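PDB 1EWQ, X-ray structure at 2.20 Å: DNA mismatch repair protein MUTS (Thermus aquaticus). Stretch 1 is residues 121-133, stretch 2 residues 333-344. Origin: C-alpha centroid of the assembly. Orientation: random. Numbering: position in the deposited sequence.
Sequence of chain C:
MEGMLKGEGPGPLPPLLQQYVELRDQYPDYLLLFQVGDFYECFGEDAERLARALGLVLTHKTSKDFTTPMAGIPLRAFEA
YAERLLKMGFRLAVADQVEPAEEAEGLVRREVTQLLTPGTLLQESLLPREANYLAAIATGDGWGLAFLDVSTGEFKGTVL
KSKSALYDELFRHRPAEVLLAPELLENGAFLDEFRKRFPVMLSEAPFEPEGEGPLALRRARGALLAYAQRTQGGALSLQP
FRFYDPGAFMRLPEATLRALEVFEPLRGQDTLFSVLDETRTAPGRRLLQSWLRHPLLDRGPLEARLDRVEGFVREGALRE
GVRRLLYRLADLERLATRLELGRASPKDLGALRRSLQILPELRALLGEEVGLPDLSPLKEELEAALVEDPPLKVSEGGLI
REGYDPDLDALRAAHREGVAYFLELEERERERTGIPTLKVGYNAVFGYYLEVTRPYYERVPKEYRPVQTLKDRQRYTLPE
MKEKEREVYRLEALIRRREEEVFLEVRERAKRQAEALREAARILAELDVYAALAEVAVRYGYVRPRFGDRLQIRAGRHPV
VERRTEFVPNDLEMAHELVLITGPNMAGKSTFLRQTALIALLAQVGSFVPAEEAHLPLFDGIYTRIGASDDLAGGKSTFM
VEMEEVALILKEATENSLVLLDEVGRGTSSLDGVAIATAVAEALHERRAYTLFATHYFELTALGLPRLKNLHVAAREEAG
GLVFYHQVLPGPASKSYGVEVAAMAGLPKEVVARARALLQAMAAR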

# COMPACT_ATOMS: atom_id res chain seq x y z
N LEU C 121 -14.00 -17.93 1.39
CA LEU C 121 -14.94 -17.13 0.62
C LEU C 121 -15.69 -17.91 -0.46
O LEU C 121 -15.11 -18.74 -1.17
CB LEU C 121 -14.20 -15.95 -0.02
CG LEU C 121 -13.47 -15.03 0.97
CD1 LEU C 121 -12.66 -13.99 0.19
CD2 LEU C 121 -14.48 -14.38 1.93
N LEU C 122 -16.98 -17.63 -0.56
CA LEU C 122 -17.84 -18.27 -1.55
C LEU C 122 -18.44 -17.25 -2.50
O LEU C 122 -19.03 -17.62 -3.51
CB LEU C 122 -18.95 -19.05 -0.85
CG LEU C 122 -18.46 -20.40 -0.34
CD1 LEU C 122 -19.29 -20.86 0.84
CD2 LEU C 122 -18.49 -21.39 -1.48
N GLN C 123 -18.31 -15.96 -2.18
CA GLN C 123 -18.85 -14.91 -3.03
C GLN C 123 -17.92 -14.62 -4.22
O GLN C 123 -16.74 -14.32 -4.05
CB GLN C 123 -19.07 -13.63 -2.22
CG GLN C 123 -20.08 -13.73 -1.06
CD GLN C 123 -19.51 -14.42 0.18
OE1 GLN C 123 -18.30 -14.63 0.30
NE2 GLN C 123 -20.39 -14.76 1.12
N GLU C 124 -18.48 -14.72 -5.42
CA GLU C 124 -17.75 -14.48 -6.66
C GLU C 124 -16.95 -13.17 -6.68
O GLU C 124 -15.78 -13.16 -7.06
CB GLU C 124 -18.73 -14.53 -7.85
CG GLU C 124 -18.20 -14.07 -9.21
CD GLU C 124 -19.24 -14.22 -10.35
OE1 GLU C 124 -20.46 -14.02 -10.11
OE2 GLU C 124 -18.84 -14.53 -11.49
N SER C 125 -17.57 -12.08 -6.23
CA SER C 125 -16.92 -10.77 -6.22
C SER C 125 -15.80 -10.58 -5.19
O SER C 125 -15.10 -9.57 -5.23
CB SER C 125 -17.95 -9.66 -5.99
OG SER C 125 -18.26 -9.53 -4.61
N LEU C 126 -15.64 -11.53 -4.28
CA LEU C 126 -14.59 -11.43 -3.26
C LEU C 126 -13.48 -12.44 -3.52
O LEU C 126 -12.52 -12.54 -2.76
CB LEU C 126 -15.19 -11.68 -1.87
CG LEU C 126 -16.52 -11.00 -1.57
CD1 LEU C 126 -16.97 -11.32 -0.14
CD2 LEU C 126 -16.37 -9.50 -1.76
N LEU C 127 -13.62 -13.20 -4.60
CA LEU C 127 -12.66 -14.22 -4.96
C LEU C 127 -11.80 -13.88 -6.16
O LEU C 127 -12.22 -13.14 -7.05
CB LEU C 127 -13.38 -15.53 -5.26
CG LEU C 127 -13.94 -16.33 -4.09
CD1 LEU C 127 -14.96 -17.34 -4.60
CD2 LEU C 127 -12.79 -17.00 -3.35
N PRO C 128 -10.57 -14.42 -6.20
CA PRO C 128 -9.67 -14.18 -7.33
C PRO C 128 -10.01 -15.27 -8.34
O PRO C 128 -10.76 -16.19 -8.01
CB PRO C 128 -8.29 -14.36 -6.70
CG PRO C 128 -8.53 -15.49 -5.75
CD PRO C 128 -9.88 -15.13 -5.11
N ARG C 129 -9.49 -15.19 -9.56
CA ARG C 129 -9.77 -16.23 -10.55
C ARG C 129 -9.11 -17.52 -10.08
O ARG C 129 -9.66 -18.60 -10.23
CB ARG C 129 -9.21 -15.84 -11.92
CG ARG C 129 -10.25 -15.58 -13.00
CD ARG C 129 -9.58 -15.16 -14.32
NE ARG C 129 -10.57 -14.74 -15.31
CZ ARG C 129 -11.16 -15.55 -16.18
NH1 ARG C 129 -10.86 -16.84 -16.20
NH2 ARG C 129 -12.06 -15.07 -17.04
N GLU C 130 -7.93 -17.36 -9.51
CA GLU C 130 -7.12 -18.47 -8.99
C GLU C 130 -7.77 -19.25 -7.85
O GLU C 130 -8.78 -18.85 -7.29
CB GLU C 130 -5.77 -17.92 -8.49
CG GLU C 130 -4.89 -17.27 -9.54
CD GLU C 130 -5.49 -16.00 -10.12
OE1 GLU C 130 -6.15 -15.24 -9.38
OE2 GLU C 130 -5.27 -15.75 -11.33
N ALA C 131 -7.15 -20.37 -7.49
CA ALA C 131 -7.65 -21.19 -6.40
C ALA C 131 -7.45 -20.39 -5.12
O ALA C 131 -6.48 -19.67 -4.97
CB ALA C 131 -6.89 -22.49 -6.33
N ASN C 132 -8.39 -20.54 -4.19
CA ASN C 132 -8.34 -19.84 -2.92
C ASN C 132 -8.32 -20.92 -1.84
O ASN C 132 -9.35 -21.52 -1.53
CB ASN C 132 -9.57 -18.94 -2.79
CG ASN C 132 -9.47 -17.99 -1.64
OD1 ASN C 132 -10.23 -18.08 -0.68
ND2 ASN C 132 -8.52 -17.06 -1.73
N TYR C 133 -7.14 -21.16 -1.27
CA TYR C 133 -7.00 -22.21 -0.28
C TYR C 133 -6.97 -21.85 1.19
O TYR C 133 -6.35 -20.87 1.60
CB TYR C 133 -5.71 -23.02 -0.53
CG TYR C 133 -5.62 -23.77 -1.84
CD1 TYR C 133 -4.66 -23.42 -2.80
CD2 TYR C 133 -6.46 -24.85 -2.11
CE1 TYR C 133 -4.55 -24.14 -3.99
CE2 TYR C 133 -6.35 -25.57 -3.30
CZ TYR C 133 -5.39 -25.21 -4.24
OH TYR C 133 -5.28 -25.92 -5.41
N GLU C 333 -17.54 -24.61 -12.49
CA GLU C 333 -17.12 -25.36 -11.32
C GLU C 333 -17.57 -24.62 -10.05
O GLU C 333 -18.15 -25.22 -9.14
CB GLU C 333 -15.61 -25.57 -11.34
CG GLU C 333 -15.04 -26.15 -10.06
CD GLU C 333 -13.58 -26.57 -10.20
OE1 GLU C 333 -12.81 -25.86 -10.87
OE2 GLU C 333 -13.22 -27.62 -9.63
N ARG C 334 -17.30 -23.32 -9.98
CA ARG C 334 -17.71 -22.53 -8.82
C ARG C 334 -19.23 -22.33 -8.81
O ARG C 334 -19.85 -22.16 -7.76
CB ARG C 334 -17.00 -21.18 -8.80
CG ARG C 334 -15.64 -21.27 -8.16
CD ARG C 334 -14.90 -19.95 -8.15
NE ARG C 334 -13.60 -20.09 -7.49
CZ ARG C 334 -12.61 -19.22 -7.58
NH1 ARG C 334 -12.74 -18.13 -8.33
NH2 ARG C 334 -11.48 -19.43 -6.92
N LEU C 335 -19.83 -22.36 -10.00
CA LEU C 335 -21.27 -22.20 -10.15
C LEU C 335 -21.95 -23.47 -9.61
O LEU C 335 -22.97 -23.41 -8.93
CB LEU C 335 -21.59 -21.99 -11.64
CG LEU C 335 -22.87 -21.26 -12.03
CD1 LEU C 335 -24.10 -22.08 -11.64
CD2 LEU C 335 -22.89 -19.90 -11.34
N ALA C 336 -21.35 -24.62 -9.90
CA ALA C 336 -21.88 -25.89 -9.42
C ALA C 336 -21.89 -25.93 -7.89
O ALA C 336 -22.88 -26.34 -7.27
CB ALA C 336 -21.03 -27.04 -9.96
N THR C 337 -20.79 -25.47 -7.29
CA THR C 337 -20.63 -25.42 -5.84
C THR C 337 -21.67 -24.53 -5.18
O THR C 337 -22.25 -24.89 -4.15
CB THR C 337 -19.21 -24.91 -5.44
OG1 THR C 337 -18.21 -25.75 -6.03
CG2 THR C 337 -19.04 -24.93 -3.92
N ARG C 338 -21.91 -23.35 -5.76
CA ARG C 338 -22.90 -22.45 -5.20
C ARG C 338 -24.28 -23.10 -5.31
O ARG C 338 -25.11 -22.98 -4.41
CB ARG C 338 -22.87 -21.09 -5.92
CG ARG C 338 -21.63 -20.26 -5.61
CD ARG C 338 -21.61 -18.92 -6.31
NE ARG C 338 -22.61 -17.98 -5.80
CZ ARG C 338 -22.61 -17.44 -4.58
NH1 ARG C 338 -21.65 -17.72 -3.70
NH2 ARG C 338 -23.57 -16.58 -4.25
N LEU C 339 -24.51 -23.79 -6.42
CA LEU C 339 -25.78 -24.48 -6.62
C LEU C 339 -25.96 -25.54 -5.54
O LEU C 339 -26.99 -25.58 -4.87
CB LEU C 339 -25.82 -25.16 -8.00
CG LEU C 339 -26.23 -24.29 -9.21
CD1 LEU C 339 -25.94 -25.02 -10.51
CD2 LEU C 339 -27.72 -23.95 -9.09
N GLU C 340 -24.94 -26.38 -5.36
CA GLU C 340 -24.99 -27.46 -4.37
C GLU C 340 -25.17 -26.93 -2.95
O GLU C 340 -25.80 -27.59 -2.12
CB GLU C 340 -23.72 -28.33 -4.43
CG GLU C 340 -23.49 -29.02 -5.77
CD GLU C 340 -22.07 -29.57 -5.91
OE1 GLU C 340 -21.16 -29.05 -5.24
OE2 GLU C 340 -21.87 -30.51 -6.71
N LEU C 341 -24.60 -25.76 -2.67
CA LEU C 341 -24.68 -25.16 -1.34
C LEU C 341 -25.93 -24.30 -1.12
O LEU C 341 -26.07 -23.69 -0.07
CB LEU C 341 -23.43 -24.32 -1.06
CG LEU C 341 -22.14 -25.10 -0.83
CD1 LEU C 341 -20.94 -24.16 -0.74
CD2 LEU C 341 -22.28 -25.93 0.43
N GLY C 342 -26.81 -24.25 -2.11
CA GLY C 342 -28.02 -23.45 -1.97
C GLY C 342 -27.82 -21.94 -1.95
O GLY C 342 -28.62 -21.22 -1.35
N ARG C 343 -26.75 -21.47 -2.59
CA ARG C 343 -26.44 -20.05 -2.66
C ARG C 343 -26.59 -19.44 -4.05
O ARG C 343 -26.50 -18.22 -4.20
CB ARG C 343 -25.01 -19.78 -2.21
CG ARG C 343 -24.71 -20.14 -0.79
CD ARG C 343 -23.33 -19.61 -0.47
NE ARG C 343 -22.93 -19.90 0.90
CZ ARG C 343 -22.25 -19.05 1.65
NH1 ARG C 343 -21.91 -17.87 1.14
NH2 ARG C 343 -21.90 -19.37 2.89
N ALA C 344 -26.78 -20.27 -5.07
CA ALA C 344 -26.91 -19.78 -6.44
C ALA C 344 -27.94 -18.65 -6.56
O ALA C 344 -29.07 -18.77 -6.08
CB ALA C 344 -27.28 -20.92 -7.36

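Three arginines from one helix and its C-terminal turn reach across to a loop that brings no carboxylate to them, mainly backbone carbonyls and leucine side chains. Arg 334 makes the clearest bonds. Its CA-to-CB bond points toward the loop and chi2 and chi3 are both t, so the extended chain delivers the guanidinium to the backbone: NH1 donates to Pro 128 O at 2.8 Å, and NH2 to Glu 130 O, also at 2.8 Å. A planar group with several N-H donors suits this place, because it can serve two carbonyls near its plane while Leu 127 CB covers one face, 4.1 Å from NH1.

Leu 122 is the apolar centre. It points toward the helix and is buried, with CD2 3.8 Å and CD1 4.0 Å from Leu 341 CD1. CD2 is also 4.3 Å from Thr 337 CG2, and CD1 also lies over one face of the Arg 343 guanidinium, 3.6 Å from CZ. A branched aliphatic chain can thus meet both methyl groups and a flat cation. The CA-to-CB bond of Arg 338 points sideways; with chi3 at p its end comes nearer, and NH1 lies 2.6 Å from Leu 122 O.

Beyond Leu 341, Gly 342 ends the helix in a Schellman motif, adopting a positive phi, which favours glycine because it has no CB. Arg 343 follows, directed back toward the loop.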